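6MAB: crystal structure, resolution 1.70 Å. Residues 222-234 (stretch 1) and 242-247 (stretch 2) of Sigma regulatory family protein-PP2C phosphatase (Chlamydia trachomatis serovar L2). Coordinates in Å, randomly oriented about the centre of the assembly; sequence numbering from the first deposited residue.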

# COMPACT_ATOMS: atom_id res chain seq x y z
N ASN A 222 9.51 18.05 0.86
CA ASN A 222 10.62 18.49 0.02
C ASN A 222 11.88 17.67 0.29
O ASN A 222 12.96 18.21 0.54
CB ASN A 222 10.88 19.98 0.22
CG ASN A 222 11.79 20.58 -0.84
OD1 ASN A 222 11.94 20.03 -1.94
ND2 ASN A 222 12.39 21.73 -0.52
N LEU A 223 11.75 16.35 0.24
CA LEU A 223 12.91 15.49 0.45
C LEU A 223 14.01 15.86 -0.53
O LEU A 223 13.76 16.04 -1.72
CB LEU A 223 12.52 14.02 0.31
CG LEU A 223 12.19 13.31 1.63
CD1 LEU A 223 11.13 14.01 2.44
CD2 LEU A 223 11.76 11.89 1.32
N ASP A 224 15.23 15.99 -0.01
CA ASP A 224 16.37 16.45 -0.79
C ASP A 224 17.38 15.33 -0.89
O ASP A 224 17.86 14.85 0.15
CB ASP A 224 16.97 17.69 -0.12
CG ASP A 224 18.01 18.37 -0.97
OD1 ASP A 224 18.04 18.13 -2.19
OD2 ASP A 224 18.79 19.16 -0.41
N PRO A 225 17.74 14.85 -2.08
CA PRO A 225 18.71 13.75 -2.15
C PRO A 225 20.03 14.12 -1.51
O PRO A 225 20.54 15.22 -1.69
CB PRO A 225 18.86 13.50 -3.66
CG PRO A 225 17.64 14.06 -4.27
CD PRO A 225 17.25 15.23 -3.41
N LEU A 226 20.61 13.17 -0.79
CA LEU A 226 21.93 13.41 -0.23
C LEU A 226 23.01 13.05 -1.24
O LEU A 226 22.78 12.26 -2.15
CB LEU A 226 22.12 12.61 1.06
CG LEU A 226 21.32 13.13 2.27
CD1 LEU A 226 21.34 12.14 3.41
CD2 LEU A 226 21.87 14.47 2.72
N PRO A 227 24.20 13.65 -1.11
CA PRO A 227 25.19 13.54 -2.19
C PRO A 227 25.55 12.12 -2.54
O PRO A 227 25.49 11.74 -3.72
CB PRO A 227 26.39 14.31 -1.64
CG PRO A 227 25.84 15.22 -0.62
CD PRO A 227 24.68 14.50 -0.00
N TYR A 228 25.92 11.32 -1.56
CA TYR A 228 26.60 10.07 -1.84
C TYR A 228 25.69 8.89 -1.53
O TYR A 228 24.68 9.01 -0.84
CB TYR A 228 27.93 10.00 -1.07
CG TYR A 228 28.94 11.02 -1.58
CD1 TYR A 228 29.14 11.20 -2.95
CD2 TYR A 228 29.66 11.82 -0.70
CE1 TYR A 228 30.05 12.13 -3.42
CE2 TYR A 228 30.57 12.76 -1.17
CZ TYR A 228 30.76 12.91 -2.53
OH TYR A 228 31.66 13.84 -3.00
N GLY A 229 26.05 7.75 -2.11
CA GLY A 229 25.17 6.61 -2.11
C GLY A 229 23.93 6.91 -2.92
O GLY A 229 23.73 8.00 -3.46
N GLU A 230 23.06 5.92 -2.99
CA GLU A 230 21.81 6.03 -3.71
C GLU A 230 20.65 5.95 -2.73
O GLU A 230 20.68 5.15 -1.79
CB GLU A 230 21.68 4.93 -4.77
N ASN A 231 19.66 6.81 -2.96
CA ASN A 231 18.34 6.79 -2.34
C ASN A 231 18.34 7.32 -0.91
O ASN A 231 17.36 7.12 -0.20
CB ASN A 231 17.74 5.38 -2.36
CG ASN A 231 17.60 4.83 -3.77
OD1 ASN A 231 18.05 3.73 -4.07
ND2 ASN A 231 16.96 5.60 -4.65
N PHE A 232 19.39 8.02 -0.48
CA PHE A 232 19.34 8.71 0.80
C PHE A 232 18.87 10.15 0.59
O PHE A 232 19.13 10.77 -0.44
CB PHE A 232 20.71 8.70 1.48
CG PHE A 232 21.12 7.32 1.96
CD1 PHE A 232 20.67 6.84 3.19
CD2 PHE A 232 21.94 6.53 1.20
CE1 PHE A 232 21.05 5.58 3.63
CE2 PHE A 232 22.32 5.27 1.64
CZ PHE A 232 21.87 4.80 2.84
N VAL A 233 18.15 10.65 1.60
CA VAL A 233 17.51 11.96 1.54
C VAL A 233 17.64 12.68 2.87
O VAL A 233 17.86 12.08 3.92
CB VAL A 233 16.03 11.82 1.17
CG1 VAL A 233 15.88 11.21 -0.22
CG2 VAL A 233 15.31 10.98 2.23
N SER A 234 17.44 14.00 2.82
CA SER A 234 17.32 14.82 4.01
C SER A 234 16.02 15.60 3.94
O SER A 234 15.52 15.91 2.85
CB SER A 234 18.51 15.79 4.19
OG SER A 234 18.55 16.75 3.15
N MET A 242 16.16 15.54 9.67
CA MET A 242 16.09 14.09 9.52
C MET A 242 16.92 13.66 8.32
O MET A 242 17.02 14.38 7.33
CB MET A 242 14.64 13.60 9.26
CG MET A 242 13.59 14.17 10.18
SD MET A 242 13.96 13.83 11.90
CE MET A 242 13.53 12.17 12.09
N TRP A 243 17.49 12.47 8.40
CA TRP A 243 18.03 11.79 7.24
C TRP A 243 17.21 10.52 7.02
O TRP A 243 16.71 9.94 7.98
CB TRP A 243 19.50 11.44 7.42
CG TRP A 243 20.48 12.55 7.10
CD1 TRP A 243 20.21 13.89 6.99
CD2 TRP A 243 21.87 12.41 6.83
NE1 TRP A 243 21.35 14.58 6.67
CE2 TRP A 243 22.39 13.69 6.57
CE3 TRP A 243 22.73 11.31 6.78
CZ2 TRP A 243 23.73 13.90 6.26
CZ3 TRP A 243 24.06 11.52 6.48
CH2 TRP A 243 24.55 12.81 6.23
N GLY A 244 17.09 10.08 5.76
CA GLY A 244 16.28 8.92 5.46
C GLY A 244 16.78 8.16 4.25
O GLY A 244 17.72 8.56 3.58
N TYR A 245 16.14 7.00 4.02
CA TYR A 245 16.43 6.11 2.90
C TYR A 245 15.11 5.66 2.29
O TYR A 245 14.21 5.27 3.02
CB TYR A 245 17.23 4.87 3.36
CG TYR A 245 17.56 3.91 2.25
CD1 TYR A 245 18.65 4.12 1.44
CD2 TYR A 245 16.77 2.79 2.01
CE1 TYR A 245 18.97 3.25 0.42
CE2 TYR A 245 17.08 1.91 0.99
CZ TYR A 245 18.17 2.15 0.20
OH TYR A 245 18.47 1.29 -0.82
N ILE A 246 15.01 5.68 0.97
CA ILE A 246 13.78 5.27 0.28
C ILE A 246 14.04 3.98 -0.47
O ILE A 246 14.90 3.92 -1.36
CB ILE A 246 13.27 6.34 -0.69
CG1 ILE A 246 12.92 7.61 0.07
CG2 ILE A 246 12.04 5.83 -1.42
CD1 ILE A 246 12.68 8.80 -0.86
N HIS A 247 13.27 2.95 -0.13
CA HIS A 247 13.36 1.67 -0.80
C HIS A 247 12.08 1.37 -1.57
O HIS A 247 10.99 1.43 -0.99
CB HIS A 247 13.61 0.55 0.18
CG HIS A 247 13.56 -0.79 -0.46
ND1 HIS A 247 14.48 -1.18 -1.41
CD2 HIS A 247 12.67 -1.80 -0.34
CE1 HIS A 247 14.17 -2.40 -1.83
NE2 HIS A 247 13.09 -2.80 -1.19

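The most unusual feature of this contact is a row of aromatic side chains on one face of a short antiparallel ladder, with Leu 226, from the loop leading into the first strand, laid over one of them. Leu 226, which comes before strand 232-234 in sequence, sets its methyl carbon CD1 over the face of the Trp 243 indole. CD1 lies 3.7 Å from the centroid of the five-membered ring of Trp 243 and 19° off the ring normal, so the methyl carbon sits over the ring face. This is a CH-pi contact, held mainly by dispersion between an aliphatic methyl and the polarisable pi cloud.

Beneath this cover the backbone follows the antiparallel rule, the two strand directions differing by 146°. Val 233 and Gly 244 form the hydrogen-bonded pair: Val 233 N donates to Gly 244 O at 2.9 Å, and Gly 244 N returns the bond to Val 233 O at 2.8 Å. Two residues along, past the Phe 232/Tyr 245 pair, Ile 246 N donates to Asn 231 O at 3.0 Å, extending the ladder past the start of the strand into the loop residue before it. The non-hydrogen-bonded pairs, Phe 232 with Tyr 245 and Ser 234 with Trp 243, bring their CA atoms closer, to 4.4 Å between Phe 232 CA and Tyr 245 CA and 4.5 Å between Ser 234 CA and Trp 243 CA. Here the carbonyls collect CA-H...O contacts, such as Phe 232 CA to Gly 244 O at 3.2 Å and Trp 243 CA to Val 233 O at 3.3 Å. A single carbonyl thus serves both an amide and a neighbouring CA.

Stretch 1 also folds back on itself. Asp 224 and Ser 234 exchange backbone hydrogen bonds, and Leu 226 N donates to Phe 232 O at 2.8 Å. Strand 232-234 therefore lies between the 224-226 segment and stretch 2, and Leu 226 reaches Trp 243 across it.

Phe 232, Ser 234, Trp 243 and Tyr 245 share the aromatic face. The edge of Tyr 245 turns toward the face of Phe 232, with centroids 4.9 Å apart and planes at 58°, an arrangement that directs ring hydrogens at a pi surface. The m rotamer of Phe 232 and the t rotamer of Tyr 245 accompany this meeting, which brings Phe 232 CE1 to 3.6 Å from Tyr 245 CD1. Next along, Ser 234 CB packs at 3.8 Å from Trp 243 CD1, a small side chain beside a large one.

Val 233 occupies the other face, opposite a residue with no side chain. An ideal CB on Gly 244 would sit 3.5 Å from Val 233 CG2, a tight fit, so the glycine leaves room for the valine's branch. Ile 246 CD1 continues the apolar packing, lying 4.1 Å from Val 233 CG1 and 3.9 Å from Leu 223 CD2. The design reading is simple: amides fix the register, aromatics, with a serine among them and a leucine methyl over the indole, make up one face, and aliphatic side chains beside a glycine fill the other.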